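PDB 5T9X: glycoside Hydrolase from Bacteroides uniformis, which probably hydrolyses agarose-type galactans, as a family 16 glycoside hydrolase of an agarose-degrading pathway acquired by a human gut symbiont. Local coordinates for residues D75-F88 / Q109-R121. Sequence-based numbering, arbitrary orientation.
Sequences DFNYTADSNNKGNF and QRDHISVSDGCLR. With NA (sodium ion), chain D.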
loop_
_atom_site.group_PDB
_atom_site.type_symbol
_atom_site.label_atom_id
_atom_site.label_comp_id
_atom_site.label_asym_id
_atom_site.label_seq_id
_atom_site.Cartn_x
_atom_site.Cartn_y
_atom_site.Cartn_z
ATOM N N ASP A 75 -15.716 -3.423 3.534
ATOM C CA ASP A 75 -15.633 -4.851 3.229
ATOM C C ASP A 75 -15.766 -5.188 1.724
ATOM O O ASP A 75 -15.631 -6.359 1.312
ATOM C CB ASP A 75 -16.627 -5.654 4.080
ATOM C CG ASP A 75 -18.099 -5.378 3.748
ATOM O OD1 ASP A 75 -18.437 -4.861 2.656
ATOM O OD2 ASP A 75 -18.943 -5.732 4.595
ATOM N N PHE A 76 -16.048 -4.174 0.914
ATOM C CA PHE A 76 -16.110 -4.301 -0.533
ATOM C C PHE A 76 -17.085 -5.367 -1.056
ATOM O O PHE A 76 -16.853 -5.915 -2.120
ATOM C CB PHE A 76 -14.709 -4.556 -1.090
ATOM C CG PHE A 76 -13.744 -3.435 -0.853
ATOM C CD1 PHE A 76 -13.933 -2.189 -1.466
ATOM C CD2 PHE A 76 -12.600 -3.632 -0.109
ATOM C CE1 PHE A 76 -13.021 -1.164 -1.287
ATOM C CE2 PHE A 76 -11.690 -2.602 0.075
ATOM C CZ PHE A 76 -11.910 -1.366 -0.498
ATOM N N ASN A 77 -18.170 -5.652 -0.327
ATOM C CA ASN A 77 -19.150 -6.673 -0.752
ATOM C C ASN A 77 -20.316 -5.986 -1.481
ATOM O O ASN A 77 -21.426 -5.836 -0.954
ATOM C CB ASN A 77 -19.608 -7.560 0.437
ATOM C CG ASN A 77 -18.447 -8.395 1.060
ATOM O OD1 ASN A 77 -17.382 -8.624 0.450
ATOM N ND2 ASN A 77 -18.663 -8.862 2.290
ATOM N N TYR A 78 -20.001 -5.519 -2.681
ATOM C CA TYR A 78 -20.927 -4.864 -3.598
ATOM C C TYR A 78 -20.290 -4.899 -4.992
ATOM O O TYR A 78 -19.201 -5.463 -5.173
ATOM C CB TYR A 78 -21.223 -3.420 -3.157
ATOM C CG TYR A 78 -20.003 -2.528 -2.927
ATOM C CD1 TYR A 78 -19.338 -1.889 -4.007
ATOM C CD2 TYR A 78 -19.533 -2.292 -1.637
ATOM C CE1 TYR A 78 -18.225 -1.065 -3.785
ATOM C CE2 TYR A 78 -18.428 -1.488 -1.403
ATOM C CZ TYR A 78 -17.765 -0.871 -2.468
ATOM O OH TYR A 78 -16.676 -0.061 -2.203
ATOM N N THR A 79 -20.961 -4.319 -5.980
ATOM C CA THR A 79 -20.458 -4.297 -7.353
ATOM C C THR A 79 -20.166 -2.881 -7.758
ATOM O O THR A 79 -20.967 -1.985 -7.477
ATOM C CB THR A 79 -21.467 -4.929 -8.328
ATOM O OG1 THR A 79 -21.350 -6.341 -8.209
ATOM C CG2 THR A 79 -21.162 -4.584 -9.811
ATOM N N ALA A 80 -19.015 -2.683 -8.398
ATOM C CA ALA A 80 -18.684 -1.381 -8.989
ATOM C C ALA A 80 -17.706 -1.505 -10.137
ATOM O O ALA A 80 -16.916 -2.435 -10.180
ATOM C CB ALA A 80 -18.129 -0.433 -7.929
ATOM N N ASP A 81 -17.798 -0.566 -11.077
ATOM C CA ASP A 81 -16.707 -0.286 -12.032
ATOM C C ASP A 81 -16.664 1.235 -12.328
ATOM O O ASP A 81 -17.407 1.984 -11.689
ATOM C CB ASP A 81 -16.808 -1.168 -13.284
ATOM C CG ASP A 81 -18.141 -1.062 -13.975
ATOM O OD1 ASP A 81 -18.552 0.065 -14.361
ATOM O OD2 ASP A 81 -18.762 -2.132 -14.147
ATOM N N SER A 82 -15.780 1.692 -13.230
ATOM C CA SER A 82 -15.652 3.142 -13.557
ATOM C C SER A 82 -16.936 3.819 -14.076
ATOM O O SER A 82 -17.149 5.006 -13.817
ATOM C CB SER A 82 -14.510 3.394 -14.555
ATOM O OG SER A 82 -14.788 2.831 -15.828
ATOM N N ASN A 83 -17.775 3.059 -14.790
ATOM C CA ASN A 83 -19.060 3.567 -15.313
ATOM C C ASN A 83 -20.237 3.530 -14.330
ATOM O O ASN A 83 -21.195 4.286 -14.513
ATOM C CB ASN A 83 -19.453 2.811 -16.591
ATOM C CG ASN A 83 -18.653 3.258 -17.800
ATOM O OD1 ASN A 83 -18.327 4.441 -17.949
ATOM N ND2 ASN A 83 -18.343 2.315 -18.681
ATOM N N ASN A 84 -20.173 2.637 -13.330
ATOM C CA ASN A 84 -21.246 2.419 -12.336
ATOM C C ASN A 84 -20.633 2.266 -10.967
ATOM O O ASN A 84 -20.569 1.168 -10.443
ATOM C CB ASN A 84 -22.058 1.169 -12.688
ATOM C CG ASN A 84 -22.641 1.254 -14.072
ATOM O OD1 ASN A 84 -23.525 2.078 -14.323
ATOM N ND2 ASN A 84 -22.100 0.460 -15.005
ATOM N N LYS A 85 -20.176 3.382 -10.408
ATOM C CA LYS A 85 -19.422 3.370 -9.166
ATOM C C LYS A 85 -20.311 3.103 -7.975
ATOM O O LYS A 85 -19.930 2.350 -7.090
ATOM C CB LYS A 85 -18.648 4.665 -8.973
ATOM C CG LYS A 85 -17.423 4.772 -9.888
ATOM C CD LYS A 85 -16.678 6.099 -9.745
ATOM C CE LYS A 85 -17.560 7.277 -10.117
ATOM N NZ LYS A 85 -16.767 8.514 -10.331
ATOM N N GLY A 86 -21.495 3.699 -7.949
ATOM C CA GLY A 86 -22.478 3.353 -6.932
ATOM C C GLY A 86 -21.896 3.373 -5.534
ATOM O O GLY A 86 -21.600 4.441 -5.001
ATOM N N ASN A 87 -21.703 2.193 -4.957
ATOM C CA ASN A 87 -21.268 2.090 -3.553
ATOM C C ASN A 87 -19.817 2.459 -3.285
ATOM O O ASN A 87 -19.499 2.905 -2.191
ATOM C CB ASN A 87 -21.515 0.689 -2.997
ATOM C CG ASN A 87 -22.933 0.508 -2.502
ATOM O OD1 ASN A 87 -23.868 1.063 -3.080
ATOM N ND2 ASN A 87 -23.097 -0.248 -1.412
ATOM N N PHE A 88 -18.957 2.219 -4.271
ATOM C CA PHE A 88 -17.553 2.650 -4.274
ATOM C C PHE A 88 -17.416 4.165 -4.031
ATOM O O PHE A 88 -16.648 4.592 -3.185
ATOM C CB PHE A 88 -16.919 2.236 -5.624
ATOM C CG PHE A 88 -15.494 2.618 -5.776
ATOM C CD1 PHE A 88 -14.488 1.776 -5.318
ATOM C CD2 PHE A 88 -15.150 3.825 -6.393
ATOM C CE1 PHE A 88 -13.162 2.138 -5.446
ATOM C CE2 PHE A 88 -13.825 4.184 -6.536
ATOM C CZ PHE A 88 -12.831 3.336 -6.057
ATOM N N GLN A 109 -5.181 4.463 -14.441
ATOM C CA GLN A 109 -6.410 4.549 -15.223
ATOM C C GLN A 109 -7.592 4.269 -14.308
ATOM O O GLN A 109 -7.564 3.291 -13.552
ATOM C CB GLN A 109 -6.406 3.490 -16.320
ATOM C CG GLN A 109 -5.267 3.598 -17.318
ATOM C CD GLN A 109 -5.407 4.798 -18.236
ATOM O OE1 GLN A 109 -4.598 5.709 -18.205
ATOM N NE2 GLN A 109 -6.446 4.805 -19.038
ATOM N N ARG A 110 -8.636 5.085 -14.394
ATOM C CA ARG A 110 -9.848 4.868 -13.585
ATOM C C ARG A 110 -10.498 3.495 -13.850
ATOM O O ARG A 110 -10.930 2.797 -12.916
ATOM C CB ARG A 110 -10.876 5.987 -13.819
ATOM C CG ARG A 110 -10.436 7.342 -13.307
ATOM C CD ARG A 110 -11.477 8.422 -13.498
ATOM N NE ARG A 110 -10.926 9.709 -13.089
ATOM C CZ ARG A 110 -10.817 10.149 -11.831
ATOM N NH1 ARG A 110 -11.220 9.417 -10.788
ATOM N NH2 ARG A 110 -10.280 11.346 -11.606
ATOM N N ASP A 111 -10.538 3.108 -15.120
ATOM C CA ASP A 111 -11.212 1.868 -15.504
ATOM C C ASP A 111 -10.441 0.606 -15.152
ATOM O O ASP A 111 -10.944 -0.472 -15.389
ATOM C CB ASP A 111 -11.609 1.884 -17.007
ATOM C CG ASP A 111 -10.409 1.786 -17.957
ATOM O OD1 ASP A 111 -9.286 1.438 -17.546
ATOM O OD2 ASP A 111 -10.597 2.052 -19.150
ATOM N N HIS A 112 -9.230 0.736 -14.609
ATOM C CA HIS A 112 -8.495 -0.412 -14.059
ATOM C C HIS A 112 -8.849 -0.695 -12.591
ATOM O O HIS A 112 -8.243 -1.585 -11.980
ATOM C CB HIS A 112 -6.988 -0.230 -14.275
ATOM C CG HIS A 112 -6.565 -0.546 -15.670
ATOM N ND1 HIS A 112 -7.117 0.074 -16.772
ATOM C CD2 HIS A 112 -5.688 -1.457 -16.154
ATOM C CE1 HIS A 112 -6.585 -0.427 -17.872
ATOM N NE2 HIS A 112 -5.717 -1.362 -17.526
ATOM N N ILE A 113 -9.820 0.049 -12.039
ATOM C CA ILE A 113 -10.350 -0.192 -10.698
ATOM C C ILE A 113 -11.755 -0.766 -10.768
ATOM O O ILE A 113 -12.624 -0.211 -11.454
ATOM C CB ILE A 113 -10.480 1.109 -9.907
ATOM C CG1 ILE A 113 -9.125 1.790 -9.771
ATOM C CG2 ILE A 113 -11.144 0.875 -8.554
ATOM C CD1 ILE A 113 -8.050 0.954 -9.115
ATOM N N SER A 114 -12.003 -1.813 -9.984
ATOM C CA SER A 114 -13.360 -2.290 -9.801
ATOM C C SER A 114 -13.540 -3.056 -8.500
ATOM O O SER A 114 -12.583 -3.370 -7.794
ATOM C CB SER A 114 -13.777 -3.165 -10.998
ATOM O OG SER A 114 -13.028 -4.374 -11.070
ATOM N N VAL A 115 -14.802 -3.324 -8.187
ATOM C CA VAL A 115 -15.190 -4.131 -7.045
ATOM C C VAL A 115 -16.181 -5.191 -7.533
ATOM O O VAL A 115 -17.188 -4.863 -8.177
ATOM C CB VAL A 115 -15.831 -3.280 -5.955
ATOM C CG1 VAL A 115 -16.086 -4.133 -4.730
ATOM C CG2 VAL A 115 -14.932 -2.105 -5.608
ATOM N N SER A 116 -15.856 -6.448 -7.245
ATOM C CA SER A 116 -16.689 -7.593 -7.581
ATOM C C SER A 116 -16.220 -8.831 -6.841
ATOM O O SER A 116 -15.029 -8.963 -6.529
ATOM C CB SER A 116 -16.662 -7.868 -9.086
ATOM O OG SER A 116 -15.485 -8.543 -9.456
ATOM N N ASP A 117 -17.160 -9.744 -6.588
ATOM C CA ASP A 117 -16.867 -11.006 -5.903
ATOM C C ASP A 117 -16.249 -10.790 -4.489
ATOM O O ASP A 117 -15.401 -11.548 -4.025
ATOM C CB ASP A 117 -15.950 -11.841 -6.802
ATOM C CG ASP A 117 -16.150 -13.329 -6.623
ATOM O OD1 ASP A 117 -17.088 -13.877 -7.252
ATOM O OD2 ASP A 117 -15.354 -13.955 -5.876
ATOM N N GLY A 118 -16.678 -9.731 -3.818
ATOM C CA GLY A 118 -16.210 -9.408 -2.488
ATOM C C GLY A 118 -14.834 -8.750 -2.352
ATOM O O GLY A 118 -14.359 -8.631 -1.209
ATOM N N CYS A 119 -14.201 -8.321 -3.461
ATOM C CA CYS A 119 -12.913 -7.639 -3.404
ATOM C C CYS A 119 -12.817 -6.376 -4.237
ATOM O O CYS A 119 -13.401 -6.280 -5.305
ATOM C CB CYS A 119 -11.812 -8.542 -3.910
ATOM S SG CYS A 119 -11.655 -10.016 -2.931
ATOM N N LEU A 120 -12.014 -5.440 -3.744
ATOM C CA LEU A 120 -11.439 -4.386 -4.563
ATOM C C LEU A 120 -10.420 -5.060 -5.474
ATOM O O LEU A 120 -9.614 -5.860 -5.021
ATOM C CB LEU A 120 -10.747 -3.364 -3.680
ATOM C CG LEU A 120 -10.010 -2.250 -4.396
ATOM C CD1 LEU A 120 -10.975 -1.434 -5.237
ATOM C CD2 LEU A 120 -9.296 -1.385 -3.377
ATOM N N ARG A 121 -10.487 -4.753 -6.756
ATOM C CA ARG A 121 -9.653 -5.396 -7.752
ATOM C C ARG A 121 -8.942 -4.311 -8.560
ATOM O O ARG A 121 -9.591 -3.390 -9.072
ATOM C CB ARG A 121 -10.496 -6.275 -8.685
ATOM C CG ARG A 121 -11.438 -7.275 -7.994
ATOM C CD ARG A 121 -12.391 -7.959 -8.988
ATOM N NE ARG A 121 -11.597 -8.577 -10.045
ATOM C CZ ARG A 121 -11.088 -9.814 -10.019
ATOM N NH1 ARG A 121 -11.345 -10.670 -9.002
ATOM N NH2 ARG A 121 -10.316 -10.200 -11.046
HETATM NA NA NA D . -14.819 -8.548 1.089
HETATM O O HOH W 1 -13.637 -0.241 -14.069
#
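Phe76 has CG anti to its own carbonyl carbon (chi1 -63°), which lays the ring flat against Leu120: CB of Leu120 sits over the ring centre, 3.8 Å from the centroid, a CH-pi contact. Val115 CG1, anti to the backbone N (chi1 -174°), lies over one face of the Tyr78 ring, with Asn87 CB over the opposite face, while CG2 is wedged between Tyr78 CE1 and Phe88 CD1, 3.9 Å from each. The Phe88 ring also reaches CG2 of Ile113. Replacing Phe76 with alanine would probably open a gap above Leu120 and leave Trp92, whose ring meets the phenylalanine, without that neighbour. Along the backbone, Ala80 N gives a nearly straight bond to Val115 O (2.9 Å), and Val115 N returns one to Ala80 O, a single antiparallel bridge. Further on, one water accepts from Ser82 N and donates to the carbonyls of Asp111 and Ile113. At the other end Asp75 O, Asn77 OD1 and Gly118 O bind sodium at 2.4, 2.6 and 2.4 Å, Gly118 from the type I' turn of its hairpin. Glu51 and Asp332 complete this metal site, which ties the loop to the edge of a beta-sandwich sheet, the jelly-roll fold of family 16.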